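Elastase inhibitor AFUEI (Aspergillus fumigatus Af293, PDB 3W0E) inhibits Aspergillus fumigatus elastase non-competitively at nanomolar concentration, and also inhibits Aspergillus flavus, human leukocyte and, weakly, porcine pancreatic elastase. Local coordinates at residues D1-A9 and Y47-Q55. Residues are numbered along the deposited sequence; the frame is centred on the assembly and turned at random.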
ATOM      1  N   ASP A   1       6.897   8.504 -11.936  1.00 36.95           N
ATOM      2  CA  ASP A   1       6.733   7.213 -12.601  1.00 38.42           C
ATOM      3  C   ASP A   1       6.837   6.053 -11.596  1.00 37.98           C
ATOM      4  O   ASP A   1       7.524   6.167 -10.575  1.00 36.49           O
ATOM      5  CB  ASP A   1       7.770   7.054 -13.717  1.00 41.88           C
ATOM      6  CG  ASP A   1       9.037   6.362 -13.245  1.00 44.55           C
ATOM      7  OD1 ASP A   1       9.029   5.115 -13.171  1.00 47.00           O
ATOM      8  OD2 ASP A   1      10.042   7.049 -12.958  1.00 44.61           O
ATOM      9  N   PRO A   2       6.152   4.932 -11.882  1.00 37.93           N
ATOM     10  CA  PRO A   2       6.074   3.778 -10.966  1.00 33.80           C
ATOM     11  C   PRO A   2       7.421   3.172 -10.532  1.00 42.73           C
ATOM     12  O   PRO A   2       7.514   2.659  -9.409  1.00 37.62           O
ATOM     13  CB  PRO A   2       5.265   2.754 -11.766  1.00 39.05           C
ATOM     14  CG  PRO A   2       4.445   3.569 -12.703  1.00 30.83           C
ATOM     15  CD  PRO A   2       5.286   4.759 -13.064  1.00 33.50           C
ATOM     16  N   ALA A   3       8.437   3.224 -11.391  1.00 36.73           N
ATOM     17  CA  ALA A   3       9.735   2.632 -11.067  1.00 42.13           C
ATOM     18  C   ALA A   3      10.349   3.321  -9.858  1.00 42.52           C
ATOM     19  O   ALA A   3      10.722   2.676  -8.876  1.00 38.27           O
ATOM     20  CB  ALA A   3      10.676   2.727 -12.254  1.00 42.15           C
ATOM     21  N   THR A   4      10.456   4.642  -9.948  1.00 39.62           N
ATOM     22  CA  THR A   4      10.978   5.440  -8.860  1.00 40.92           C
ATOM     23  C   THR A   4      10.072   5.346  -7.621  1.00 36.13           C
ATOM     24  O   THR A   4      10.567   5.321  -6.489  1.00 37.50           O
ATOM     25  CB  THR A   4      11.190   6.906  -9.308  1.00 43.66           C
ATOM     26  OG1 THR A   4      12.222   7.512  -8.520  1.00 46.31           O
ATOM     27  CG2 THR A   4       9.905   7.714  -9.177  1.00 40.14           C
ATOM     28  N   CYS A   5       8.757   5.269  -7.828  1.00 30.47           N
ATOM     29  CA  CYS A   5       7.835   5.127  -6.700  1.00 31.17           C
ATOM     30  C   CYS A   5       8.104   3.860  -5.882  1.00 36.42           C
ATOM     31  O   CYS A   5       8.171   3.908  -4.652  1.00 31.97           O
ATOM     32  CB  CYS A   5       6.376   5.150  -7.155  1.00 29.84           C
ATOM     33  SG  CYS A   5       5.167   5.091  -5.773  1.00 31.93           S
ATOM     34  N   GLU A   6       8.253   2.729  -6.570  1.00 37.86           N
ATOM     35  CA  GLU A   6       8.435   1.441  -5.906  1.00 34.44           C
ATOM     36  C   GLU A   6       9.802   1.344  -5.245  1.00 36.29           C
ATOM     37  O   GLU A   6       9.945   0.731  -4.181  1.00 37.60           O
ATOM     38  CB  GLU A   6       8.243   0.293  -6.905  1.00 40.97           C
ATOM     39  CG  GLU A   6       7.680  -0.979  -6.298  1.00 39.17           C
ATOM     40  CD  GLU A   6       6.307  -0.780  -5.661  1.00 46.80           C
ATOM     41  OE1 GLU A   6       6.214  -0.846  -4.412  1.00 46.75           O
ATOM     42  OE2 GLU A   6       5.318  -0.572  -6.406  1.00 45.67           O
ATOM     43  N   LYS A   7      10.804   1.939  -5.889  1.00 33.78           N
ATOM     44  CA  LYS A   7      12.147   2.003  -5.335  1.00 36.64           C
ATOM     45  C   LYS A   7      12.140   2.784  -4.028  1.00 34.56           C
ATOM     46  O   LYS A   7      12.657   2.311  -3.011  1.00 33.82           O
ATOM     47  CB  LYS A   7      13.097   2.691  -6.315  1.00 35.63           C
ATOM     48  CG  LYS A   7      13.598   1.832  -7.463  1.00 42.48           C
ATOM     49  CD  LYS A   7      14.694   2.585  -8.209  1.00 47.58           C
ATOM     50  CE  LYS A   7      15.465   1.688  -9.168  1.00 47.87           C
ATOM     51  NZ  LYS A   7      16.630   2.414  -9.760  1.00 47.43           N
ATOM     52  N   GLU A   8      11.569   3.989  -4.069  1.00 35.26           N
ATOM     53  CA  GLU A   8      11.492   4.839  -2.885  1.00 29.75           C
ATOM     54  C   GLU A   8      10.588   4.250  -1.787  1.00 27.80           C
ATOM     55  O   GLU A   8      10.923   4.316  -0.604  1.00 32.28           O
ATOM     56  CB  GLU A   8      11.081   6.270  -3.262  1.00 36.80           C
ATOM     57  CG  GLU A   8      12.134   7.001  -4.099  1.00 31.37           C
ATOM     58  CD  GLU A   8      11.797   8.460  -4.356  1.00 35.12           C
ATOM     59  OE1 GLU A   8      10.592   8.813  -4.361  1.00 33.78           O
ATOM     60  OE2 GLU A   8      12.742   9.262  -4.560  1.00 33.57           O
ATOM     61  N   ALA A   9       9.457   3.658  -2.157  1.00 24.37           N
ATOM     62  CA  ALA A   9       8.623   3.015  -1.147  1.00 31.29           C
ATOM     63  C   ALA A   9       9.413   1.910  -0.449  1.00 36.76           C
ATOM     64  O   ALA A   9       9.196   1.623   0.727  1.00 31.62           O
ATOM     65  CB  ALA A   9       7.349   2.473  -1.752  1.00 30.61           C
ATOM     66  N   TYR A  47      -6.563   3.885  -7.559  1.00 18.20           N
ATOM     67  CA  TYR A  47      -5.181   3.402  -7.610  1.00 23.13           C
ATOM     68  C   TYR A  47      -4.333   4.109  -8.656  1.00 24.47           C
ATOM     69  O   TYR A  47      -4.651   4.113  -9.845  1.00 19.06           O
ATOM     70  CB  TYR A  47      -5.123   1.878  -7.825  1.00 18.46           C
ATOM     71  CG  TYR A  47      -3.725   1.320  -8.048  1.00 24.79           C
ATOM     72  CD1 TYR A  47      -3.267   1.056  -9.328  1.00 21.03           C
ATOM     73  CD2 TYR A  47      -2.864   1.040  -6.977  1.00 22.00           C
ATOM     74  CE1 TYR A  47      -2.002   0.533  -9.554  1.00 22.27           C
ATOM     75  CE2 TYR A  47      -1.583   0.532  -7.202  1.00 17.26           C
ATOM     76  CZ  TYR A  47      -1.161   0.287  -8.495  1.00 22.99           C
ATOM     77  OH  TYR A  47       0.099  -0.235  -8.752  1.00 28.80           O
ATOM     78  N   ILE A  48      -3.249   4.715  -8.198  1.00 20.64           N
ATOM     79  CA  ILE A  48      -2.341   5.432  -9.088  1.00 19.18           C
ATOM     80  C   ILE A  48      -0.939   4.903  -8.850  1.00 21.81           C
ATOM     81  O   ILE A  48      -0.318   5.188  -7.827  1.00 20.45           O
ATOM     82  CB  ILE A  48      -2.437   6.964  -8.880  1.00 20.44           C
ATOM     83  CG1 ILE A  48      -3.870   7.442  -9.118  1.00 22.18           C
ATOM     84  CG2 ILE A  48      -1.448   7.711  -9.781  1.00 21.72           C
ATOM     85  CD1 ILE A  48      -4.050   8.941  -9.074  1.00 22.97           C
ATOM     86  N   ALA A  49      -0.449   4.114  -9.807  1.00 20.02           N
ATOM     87  CA  ALA A  49       0.803   3.377  -9.670  1.00 21.88           C
ATOM     88  C   ALA A  49       1.991   4.281  -9.417  1.00 18.52           C
ATOM     89  O   ALA A  49       2.987   3.823  -8.880  1.00 21.13           O
ATOM     90  CB  ALA A  49       1.069   2.528 -10.923  1.00 18.77           C
ATOM     91  N   SER A  50       1.882   5.546  -9.831  1.00 23.49           N
ATOM     92  CA  SER A  50       2.987   6.509  -9.733  1.00 28.39           C
ATOM     93  C   SER A  50       3.030   7.259  -8.399  1.00 26.38           C
ATOM     94  O   SER A  50       3.991   7.972  -8.116  1.00 27.11           O
ATOM     95  CB  SER A  50       2.899   7.549 -10.865  1.00 25.22           C
ATOM     96  OG  SER A  50       2.714   6.937 -12.136  1.00 36.56           O
ATOM     97  N   ARG A  51       1.983   7.119  -7.596  1.00 19.34           N
ATOM     98  CA  ARG A  51       1.858   7.899  -6.368  1.00 17.21           C
ATOM     99  C   ARG A  51       2.488   7.199  -5.173  1.00 22.31           C
ATOM    100  O   ARG A  51       2.166   6.039  -4.864  1.00 20.84           O
ATOM    101  CB  ARG A  51       0.385   8.207  -6.087  1.00 18.00           C
ATOM    102  CG  ARG A  51       0.147   9.045  -4.795  1.00 13.85           C
ATOM    103  CD  ARG A  51      -1.253   9.572  -4.768  1.00 20.47           C
ATOM    104  NE  ARG A  51      -2.224   8.491  -4.911  1.00 22.41           N
ATOM    105  CZ  ARG A  51      -3.512   8.665  -5.186  1.00 21.42           C
ATOM    106  NH1 ARG A  51      -4.013   9.886  -5.322  1.00 23.16           N
ATOM    107  NH2 ARG A  51      -4.309   7.604  -5.316  1.00 23.90           N
ATOM    108  N   LEU A  52       3.416   7.889  -4.514  1.00 15.73           N
ATOM    109  CA  LEU A  52       4.033   7.343  -3.327  1.00 18.88           C
ATOM    110  C   LEU A  52       3.209   7.791  -2.130  1.00 17.35           C
ATOM    111  O   LEU A  52       2.988   8.987  -1.929  1.00 16.78           O
ATOM    112  CB  LEU A  52       5.476   7.810  -3.188  1.00 16.49           C
ATOM    113  CG  LEU A  52       6.166   7.404  -1.891  1.00 21.29           C
ATOM    114  CD1 LEU A  52       6.123   5.878  -1.691  1.00 22.28           C
ATOM    115  CD2 LEU A  52       7.605   7.904  -1.888  1.00 19.20           C
ATOM    116  N   ASN A  53       2.746   6.823  -1.350  1.00 18.79           N
ATOM    117  CA  ASN A  53       2.012   7.115  -0.126  1.00 17.64           C
ATOM    118  C   ASN A  53       2.903   6.890   1.069  1.00 14.48           C
ATOM    119  O   ASN A  53       3.454   5.815   1.250  1.00 17.16           O
ATOM    120  CB  ASN A  53       0.767   6.230  -0.003  1.00 16.41           C
ATOM    121  CG  ASN A  53      -0.221   6.468  -1.102  1.00 14.65           C
ATOM    122  OD1 ASN A  53      -0.926   7.476  -1.112  1.00 18.48           O
ATOM    123  ND2 ASN A  53      -0.274   5.549  -2.057  1.00 23.60           N
ATOM    124  N   ILE A  54       3.058   7.928   1.883  1.00 18.94           N
ATOM    125  CA  ILE A  54       3.839   7.824   3.102  1.00 14.72           C
ATOM    126  C   ILE A  54       2.849   7.825   4.258  1.00 13.04           C
ATOM    127  O   ILE A  54       2.130   8.802   4.458  1.00 13.59           O
ATOM    128  CB  ILE A  54       4.763   9.026   3.244  1.00 15.76           C
ATOM    129  CG1 ILE A  54       5.695   9.122   2.027  1.00 15.87           C
ATOM    130  CG2 ILE A  54       5.567   8.926   4.543  1.00 16.65           C
ATOM    131  CD1 ILE A  54       6.748   8.054   1.990  1.00 19.52           C
ATOM    132  N   GLN A  55       2.798   6.737   5.009  1.00 15.36           N
ATOM    133  CA  GLN A  55       1.821   6.634   6.071  1.00 17.86           C
ATOM    134  C   GLN A  55       2.529   6.945   7.373  1.00 15.80           C
ATOM    135  O   GLN A  55       3.580   6.355   7.676  1.00 15.80           O
ATOM    136  CB  GLN A  55       1.223   5.225   6.111  1.00 21.52           C
ATOM    137  CG  GLN A  55       0.015   5.111   7.020  1.00 25.81           C
ATOM    138  CD  GLN A  55      -0.943   4.006   6.599  1.00 26.89           C
ATOM    139  OE1 GLN A  55      -0.645   3.186   5.714  1.00 34.45           O
ATOM    140  NE2 GLN A  55      -2.112   3.987   7.223  1.00 29.37           N
TER
HETATM  141  O   HOH W   1       6.231   8.735  -9.101  1.00 24.93           O
HETATM  142  O   HOH W   2       2.701  -0.113  -6.874  1.00 34.70           O
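Leu52 and Cys5 form the centre of a small helix-on-sheet core, a compact example of how an inhibitor of the peptidase inhibitor I78 family packs its first helix on one face of a three-stranded sheet. Leu52 opens strand 52-56, the middle strand, and its isobutyl group reaches toward the helix with CG anti to the backbone N (chi1 174°). The two methyls divide the work: Leu52 CD1 packs on Ala9 CB at 3.6 Å, whereas Leu52 CD2 lies 4.0 Å from OE1 of Glu8, whose extended chain crosses the leucine at roughly a right angle. That carboxylate, although buried, is satisfied by Gln30 N and the Ser31 hydroxyl, so it can lie beside a methyl without losing its polar partners.

Cys5 projects from the helix one turn earlier. Its sulfur, anti to the backbone N (chi1 -176°), sits over the peptide entering the strand, with Cys5 SG 3.3 Å from Arg51 O and 3.8 Å from Leu52 CB. The same atom closes the disulfide to Cys67 at the end of strand 62-67, placing the covalent bridge directly beside the leucine packing.

Toward the N-terminus, the type I turn from Ile48 to Arg51 meets the first helical turn. Ser50 OG lies 3.5 Å from Pro2 CD, and Pro2 CG rests against Ala49 CB at 4.0 Å. A water here accepts from Asp1 N at 2.9 Å and also bonds Ser50 O. On the flank where Glu6 faces Tyr47, a second water links Glu6 OE2 to Tyr47 OH.

The direct contact is thus apolar and van der Waals packing, with two waters supplying polar links at its margin. The neighbouring disulfide adds a covalent tie between helix and sheet, which probably helps keep this small fold together outside the cell.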